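Local structure of Non-sulfated chondroitin lyase E66 (Autographa californica nucleopolyhedrovirus, 3VSN) at residues K333-S338 against R366-R371; T422-A427 against F448-M453. The protein cleaves non-sulfated chondroitin as a baculovirus envelope lyase and is essential for oral infection, perhaps by digesting the chondroitin sulfate barrier of the host midgut's peritrophic matrix. All blocks are in the same frame, centred on the assembly; numbering follows the deposited sequence.

In the fold
Past the helical N-terminal part, the chain enters its beta-sheet region. Strands 318-322, 327-331 and 335-340 form three neighbours of a small antiparallel sheet. The chain then leaves through helix 359-364 and returns as the edge strand 367-370, and contact 1 closes that loop. Contact 2 comes later and closes a separate loop, the hairpin of strands 426-434 and 440-449 in a seven-stranded antiparallel sheet. The two loops follow in series and neither nest nor cross. Their centres lie about 11 Å apart. Tyr335 of contact 1 reaches Tyr449 of contact 2, and Thr334 reaches His451, by probable hydrogen bonds, which ties the small sheet to the large one.

Contact 1: K333-S338 against R366-R371; sequences KTYYGS and RRIWNR
Strands 335-340 and 367-370 pair at one side of a four-stranded antiparallel sheet, with 367-370 as its outermost strand. Tyr336 and Trp369 form the hydrogen-bonded pair: Tyr336 N donates to Trp369 O at 3.0 Å, and Trp369 N to Tyr336 O at 2.9 Å. The ladder extends past the strand end, where Arg371 N reaches Thr334 O at 2.9 Å. That bond is nearly straight at the hydrogen (175°), but the donor stands above the carbonyl plane. Water 1 donates to Thr334 O and to Asn370 OD1. Asn370 OD1 also accepts from the backbone N of Arg372.

The side chains of Tyr336 and Trp369 lie side by side and point the same way. Trp369 CE3 sits at the edge of the tyrosine ring, 3.8 Å from Tyr336 CD2. Arg367 CG covers one face of the indole, and Arg367 NE donates a bent bond to Ile368 O.

Tyr335 and Ile368 meet obliquely. Tyr335 CG stands between its backbone N and carbonyl carbon (chi1 79°), which turns the ring over Ile368. Ile368 CG2 comes to 3.4 Å from Tyr335 CE2, and Ile368 CD1 lies over one ring face. Arg371 lays CG against Tyr335 CA at 3.7 Å. Its guanidinium goes on to Glu290 and the carbonyl of Ser332.

Tyr335 OH bonds to Tyr449 O and Tyr336 OH to the backbone of Val286 and Val294. Tyr335 is thus held by Ile368 against its ring, Tyr336 by the indole at one edge, and each of these two buried residues by hydrogen bonding at its hydroxyl.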
loop_
_atom_site.group_PDB
_atom_site.type_symbol
_atom_site.label_atom_id
_atom_site.label_comp_id
_atom_site.label_asym_id
_atom_site.label_seq_id
_atom_site.Cartn_x
_atom_site.Cartn_y
_atom_site.Cartn_z
ATOM N N LYS A 333 -15.410 -9.649 -3.888
ATOM C CA LYS A 333 -15.128 -11.009 -4.339
ATOM C C LYS A 333 -14.411 -11.019 -5.697
ATOM O O LYS A 333 -13.724 -11.982 -6.027
ATOM C CB LYS A 333 -16.420 -11.832 -4.410
ATOM C CG LYS A 333 -17.070 -12.083 -3.052
ATOM C CD LYS A 333 -18.375 -12.855 -3.176
ATOM C CE LYS A 333 -19.062 -12.957 -1.819
ATOM N NZ LYS A 333 -20.408 -13.586 -1.912
ATOM N N THR A 334 -14.563 -9.941 -6.467
ATOM C CA THR A 334 -14.058 -9.903 -7.843
ATOM C C THR A 334 -12.926 -8.911 -8.108
ATOM O O THR A 334 -12.136 -9.111 -9.038
ATOM C CB THR A 334 -15.191 -9.646 -8.863
ATOM O OG1 THR A 334 -15.856 -8.414 -8.549
ATOM C CG2 THR A 334 -16.196 -10.800 -8.865
ATOM N N TYR A 335 -12.839 -7.843 -7.316
ATOM C CA TYR A 335 -11.802 -6.835 -7.559
ATOM C C TYR A 335 -11.246 -6.123 -6.330
ATOM O O TYR A 335 -11.832 -6.153 -5.248
ATOM C CB TYR A 335 -12.249 -5.819 -8.629
ATOM C CG TYR A 335 -13.205 -4.716 -8.191
ATOM C CD1 TYR A 335 -14.583 -4.841 -8.386
ATOM C CD2 TYR A 335 -12.727 -3.529 -7.630
ATOM C CE1 TYR A 335 -15.457 -3.824 -8.017
ATOM C CE2 TYR A 335 -13.592 -2.511 -7.253
ATOM C CZ TYR A 335 -14.955 -2.660 -7.450
ATOM O OH TYR A 335 -15.811 -1.642 -7.086
ATOM N N TYR A 336 -10.079 -5.515 -6.523
ATOM C CA TYR A 336 -9.512 -4.554 -5.592
ATOM C C TYR A 336 -9.492 -3.218 -6.320
ATOM O O TYR A 336 -9.004 -3.132 -7.446
ATOM C CB TYR A 336 -8.085 -4.961 -5.186
ATOM C CG TYR A 336 -7.293 -3.855 -4.510
ATOM C CD1 TYR A 336 -7.365 -3.658 -3.133
ATOM C CD2 TYR A 336 -6.478 -2.998 -5.254
ATOM C CE1 TYR A 336 -6.645 -2.643 -2.514
ATOM C CE2 TYR A 336 -5.762 -1.978 -4.647
ATOM C CZ TYR A 336 -5.846 -1.806 -3.277
ATOM O OH TYR A 336 -5.134 -0.791 -2.671
ATOM N N GLY A 337 -10.043 -2.187 -5.692
ATOM C CA GLY A 337 -9.997 -0.835 -6.248
ATOM C C GLY A 337 -9.625 0.154 -5.165
ATOM O O GLY A 337 -9.996 -0.031 -4.007
ATOM N N SER A 338 -8.897 1.205 -5.529
ATOM C CA SER A 338 -8.519 2.228 -4.551
ATOM C C SER A 338 -8.226 3.570 -5.201
ATOM O O SER A 338 -7.718 3.626 -6.323
ATOM C CB SER A 338 -7.301 1.766 -3.742
ATOM O OG SER A 338 -7.043 2.640 -2.654
ATOM N N ARG A 366 -7.078 5.701 -11.344
ATOM C CA ARG A 366 -8.495 5.417 -11.128
ATOM C C ARG A 366 -8.786 4.080 -11.788
ATOM O O ARG A 366 -9.261 4.019 -12.924
ATOM C CB ARG A 366 -9.377 6.523 -11.728
ATOM C CG ARG A 366 -9.067 7.934 -11.241
ATOM C CD ARG A 366 -9.448 8.124 -9.782
ATOM N NE ARG A 366 -9.357 9.526 -9.375
ATOM C CZ ARG A 366 -8.275 10.085 -8.838
ATOM N NH1 ARG A 366 -7.171 9.370 -8.637
ATOM N NH2 ARG A 366 -8.296 11.368 -8.504
ATOM N N ARG A 367 -8.476 3.008 -11.067
ATOM C CA ARG A 367 -8.399 1.675 -11.654
ATOM C C ARG A 367 -8.928 0.613 -10.691
ATOM O O ARG A 367 -8.792 0.735 -9.466
ATOM C CB ARG A 367 -6.940 1.377 -12.056
ATOM C CG ARG A 367 -6.642 -0.053 -12.488
ATOM C CD ARG A 367 -7.206 -0.414 -13.859
ATOM N NE ARG A 367 -7.028 -1.843 -14.115
ATOM C CZ ARG A 367 -5.935 -2.393 -14.643
ATOM N NH1 ARG A 367 -4.905 -1.634 -15.007
ATOM N NH2 ARG A 367 -5.872 -3.709 -14.814
ATOM N N ILE A 368 -9.566 -0.402 -11.256
ATOM C CA ILE A 368 -9.891 -1.612 -10.522
ATOM C C ILE A 368 -9.063 -2.742 -11.120
ATOM O O ILE A 368 -8.813 -2.770 -12.330
ATOM C CB ILE A 368 -11.403 -1.940 -10.548
ATOM C CG1 ILE A 368 -11.903 -2.203 -11.981
ATOM C CG2 ILE A 368 -12.188 -0.821 -9.876
ATOM C CD1 ILE A 368 -13.384 -2.530 -12.084
ATOM N N TRP A 369 -8.607 -3.643 -10.259
ATOM C CA TRP A 369 -7.837 -4.789 -10.696
ATOM C C TRP A 369 -8.603 -6.034 -10.387
ATOM O O TRP A 369 -8.964 -6.280 -9.235
ATOM C CB TRP A 369 -6.479 -4.822 -10.008
ATOM C CG TRP A 369 -5.529 -3.732 -10.445
ATOM C CD1 TRP A 369 -4.629 -3.767 -11.505
ATOM C CD2 TRP A 369 -5.341 -2.408 -9.831
ATOM N NE1 TRP A 369 -3.923 -2.591 -11.590
ATOM C CE2 TRP A 369 -4.294 -1.737 -10.616
ATOM C CE3 TRP A 369 -5.912 -1.737 -8.755
ATOM C CZ2 TRP A 369 -3.859 -0.452 -10.317
ATOM C CZ3 TRP A 369 -5.462 -0.443 -8.461
ATOM C CH2 TRP A 369 -4.462 0.182 -9.227
ATOM N N ASN A 370 -8.868 -6.818 -11.427
ATOM C CA ASN A 370 -9.520 -8.115 -11.288
ATOM C C ASN A 370 -8.663 -9.008 -10.394
ATOM O O ASN A 370 -7.481 -9.208 -10.668
ATOM C CB ASN A 370 -9.708 -8.747 -12.676
ATOM C CG ASN A 370 -10.615 -9.963 -12.655
ATOM O OD1 ASN A 370 -10.465 -10.855 -11.819
ATOM N ND2 ASN A 370 -11.559 -10.009 -13.589
ATOM N N ARG A 371 -9.256 -9.530 -9.321
ATOM C CA ARG A 371 -8.513 -10.347 -8.355
ATOM C C ARG A 371 -7.935 -11.623 -8.965
ATOM O O ARG A 371 -6.960 -12.172 -8.453
ATOM C CB ARG A 371 -9.376 -10.667 -7.134
ATOM C CG ARG A 371 -9.622 -9.456 -6.244
ATOM C CD ARG A 371 -10.387 -9.826 -4.988
ATOM N NE ARG A 371 -9.611 -10.710 -4.116
ATOM C CZ ARG A 371 -10.083 -11.276 -3.008
ATOM N NH1 ARG A 371 -11.333 -11.051 -2.615
ATOM N NH2 ARG A 371 -9.299 -12.067 -2.290
HETATM O O HOH W 1 -12.551 -11.942 -10.435
HETATM O O HOH W 2 -6.594 3.007 -8.763
#

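Contact 2: T422-A427 against F448-M453; sequences TDTAGA and FYDHGM
The side chains of Thr424 and Asp450 cross at about a right angle, carbon against carboxylate. Asp450 OD2 lies 3.4 Å from Thr424 CB and somewhat farther from Thr424 CG2. The threonine hydroxyl does not bond to the carboxylate directly. Thr424 OG1 sits between its backbone N and carbonyl carbon (chi1 70°), where it takes a hydrogen bond from water 3 at 2.8 Å. The same water accepts from Asp450 N at 2.9 Å, bridging side chain and backbone. The hydroxyl also hydrogen-bonds to Glu597 OE2, its main partner. Lys330 forms a salt bridge with Asp450 OD1 and also donates to Thr424 O, so one ammonium joins both segments from the small sheet.

Ala425 comes next, opposite Tyr449. Its CA is 3.2 Å from Phe448 O in a CA-H...O contact. The methyl group touches the same carbonyl, with Ala425 CB 3.3 Å from Phe448 O. The tyrosine side chain leads away, and Tyr449 OH bonds to Asp563. Ala425 O accepts from Thr422 N, which closes the tight turn from strand 414-421 into strand 426-434.

The strands here belong to a seven-stranded antiparallel sheet of the beta-sandwich part of the lyase. Strand 426-434 is paired with 440-449 as a beta hairpin, and this contact lies at its open end, far from the hairpin turn. The chain then turns again through Asp450 and His451, which are joined by a cis peptide bond, into strand 452-461. Tyr449 and Gly452 close that turn with two backbone hydrogen bonds.

Gly426 forms the hydrogen-bonded pair with Phe448. Gly426 N donates to Phe448 O at 3.1 Å, and Phe448 N returns a shorter bond to Gly426 O at 2.8 Å. Phe448 CB passes 3.9 Å from Gly426 O, and its ring continues away to pack on Tyr335 and Val339.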
loop_
_atom_site.group_PDB
_atom_site.type_symbol
_atom_site.label_atom_id
_atom_site.label_comp_id
_atom_site.label_asym_id
_atom_site.label_seq_id
_atom_site.Cartn_x
_atom_site.Cartn_y
_atom_site.Cartn_z
ATOM N N THR A 422 -21.005 3.183 1.741
ATOM C CA THR A 422 -22.036 2.321 2.308
ATOM C C THR A 422 -21.520 0.876 2.304
ATOM O O THR A 422 -20.309 0.659 2.218
ATOM C CB THR A 422 -23.361 2.421 1.523
ATOM O OG1 THR A 422 -23.117 2.142 0.137
ATOM C CG2 THR A 422 -23.983 3.812 1.668
ATOM N N ASP A 423 -22.439 -0.088 2.364
ATOM C CA ASP A 423 -22.101 -1.513 2.462
ATOM C C ASP A 423 -21.175 -2.000 1.350
ATOM O O ASP A 423 -20.139 -2.610 1.615
ATOM C CB ASP A 423 -23.372 -2.367 2.449
ATOM C CG ASP A 423 -24.005 -2.493 3.814
ATOM O OD1 ASP A 423 -23.511 -1.859 4.767
ATOM O OD2 ASP A 423 -25.007 -3.231 3.930
ATOM N N THR A 424 -21.561 -1.738 0.102
ATOM C CA THR A 424 -20.835 -2.270 -1.052
ATOM C C THR A 424 -20.272 -1.187 -1.969
ATOM O O THR A 424 -19.567 -1.492 -2.929
ATOM C CB THR A 424 -21.727 -3.204 -1.902
ATOM O OG1 THR A 424 -22.726 -2.429 -2.577
ATOM C CG2 THR A 424 -22.399 -4.272 -1.038
ATOM N N ALA A 425 -20.582 0.072 -1.672
ATOM C CA ALA A 425 -20.197 1.164 -2.552
ATOM C C ALA A 425 -19.471 2.279 -1.814
ATOM O O ALA A 425 -19.687 2.493 -0.625
ATOM C CB ALA A 425 -21.419 1.707 -3.279
ATOM N N GLY A 426 -18.607 2.983 -2.535
ATOM C CA GLY A 426 -17.882 4.118 -1.979
ATOM C C GLY A 426 -17.607 5.144 -3.060
ATOM O O GLY A 426 -17.212 4.790 -4.173
ATOM N N ALA A 427 -17.828 6.414 -2.735
ATOM C CA ALA A 427 -17.541 7.507 -3.654
ATOM C C ALA A 427 -16.473 8.425 -3.082
ATOM O O ALA A 427 -16.406 8.638 -1.870
ATOM C CB ALA A 427 -18.805 8.299 -3.958
ATOM N N PHE A 448 -17.004 3.424 -6.640
ATOM C CA PHE A 448 -16.798 1.971 -6.674
ATOM C C PHE A 448 -18.091 1.271 -6.260
ATOM O O PHE A 448 -18.754 1.694 -5.308
ATOM C CB PHE A 448 -15.673 1.532 -5.720
ATOM C CG PHE A 448 -14.296 2.016 -6.104
ATOM C CD1 PHE A 448 -13.644 1.508 -7.224
ATOM C CD2 PHE A 448 -13.631 2.949 -5.314
ATOM C CE1 PHE A 448 -12.371 1.947 -7.566
ATOM C CE2 PHE A 448 -12.354 3.390 -5.648
ATOM C CZ PHE A 448 -11.726 2.891 -6.780
ATOM N N TYR A 449 -18.433 0.195 -6.964
ATOM C CA TYR A 449 -19.626 -0.606 -6.668
ATOM C C TYR A 449 -19.399 -2.041 -7.162
ATOM O O TYR A 449 -18.368 -2.327 -7.768
ATOM C CB TYR A 449 -20.856 0.014 -7.354
ATOM C CG TYR A 449 -20.701 0.107 -8.857
ATOM C CD1 TYR A 449 -20.088 1.215 -9.451
ATOM C CD2 TYR A 449 -21.133 -0.930 -9.685
ATOM C CE1 TYR A 449 -19.921 1.288 -10.829
ATOM C CE2 TYR A 449 -20.969 -0.866 -11.060
ATOM C CZ TYR A 449 -20.371 0.245 -11.626
ATOM O OH TYR A 449 -20.221 0.308 -12.994
ATOM N N ASP A 450 -20.342 -2.946 -6.910
ATOM C CA ASP A 450 -20.252 -4.291 -7.488
ATOM C C ASP A 450 -20.937 -4.273 -8.863
ATOM O O ASP A 450 -22.141 -4.056 -8.912
ATOM C CB ASP A 450 -20.929 -5.324 -6.572
ATOM C CG ASP A 450 -20.314 -5.380 -5.174
ATOM O OD1 ASP A 450 -19.085 -5.225 -5.029
ATOM O OD2 ASP A 450 -21.065 -5.612 -4.208
ATOM N N HIS A 451 -20.222 -4.482 -9.979
ATOM C CA HIS A 451 -18.805 -4.847 -10.049
ATOM C C HIS A 451 -18.056 -3.917 -10.968
ATOM O O HIS A 451 -17.571 -4.325 -12.037
ATOM C CB HIS A 451 -18.663 -6.269 -10.578
ATOM C CG HIS A 451 -19.331 -7.316 -9.719
ATOM N ND1 HIS A 451 -18.646 -8.083 -8.854
ATOM C CD2 HIS A 451 -20.664 -7.711 -9.627
ATOM C CE1 HIS A 451 -19.493 -8.925 -8.233
ATOM N NE2 HIS A 451 -20.728 -8.695 -8.706
ATOM N N GLY A 452 -17.952 -2.652 -10.582
ATOM C CA GLY A 452 -17.306 -1.680 -11.447
ATOM C C GLY A 452 -16.942 -0.372 -10.784
ATOM O O GLY A 452 -17.013 -0.235 -9.566
ATOM N N MET A 453 -16.567 0.596 -11.613
ATOM C CA MET A 453 -16.071 1.878 -11.150
ATOM C C MET A 453 -16.444 2.943 -12.167
ATOM O O MET A 453 -16.150 2.795 -13.350
ATOM C CB MET A 453 -14.546 1.833 -10.993
ATOM C CG MET A 453 -13.929 3.120 -10.459
ATOM S SD MET A 453 -12.217 3.359 -10.987
ATOM C CE MET A 453 -12.489 3.883 -12.683
HETATM O O HOH W 3 -22.766 -2.391 -5.395
#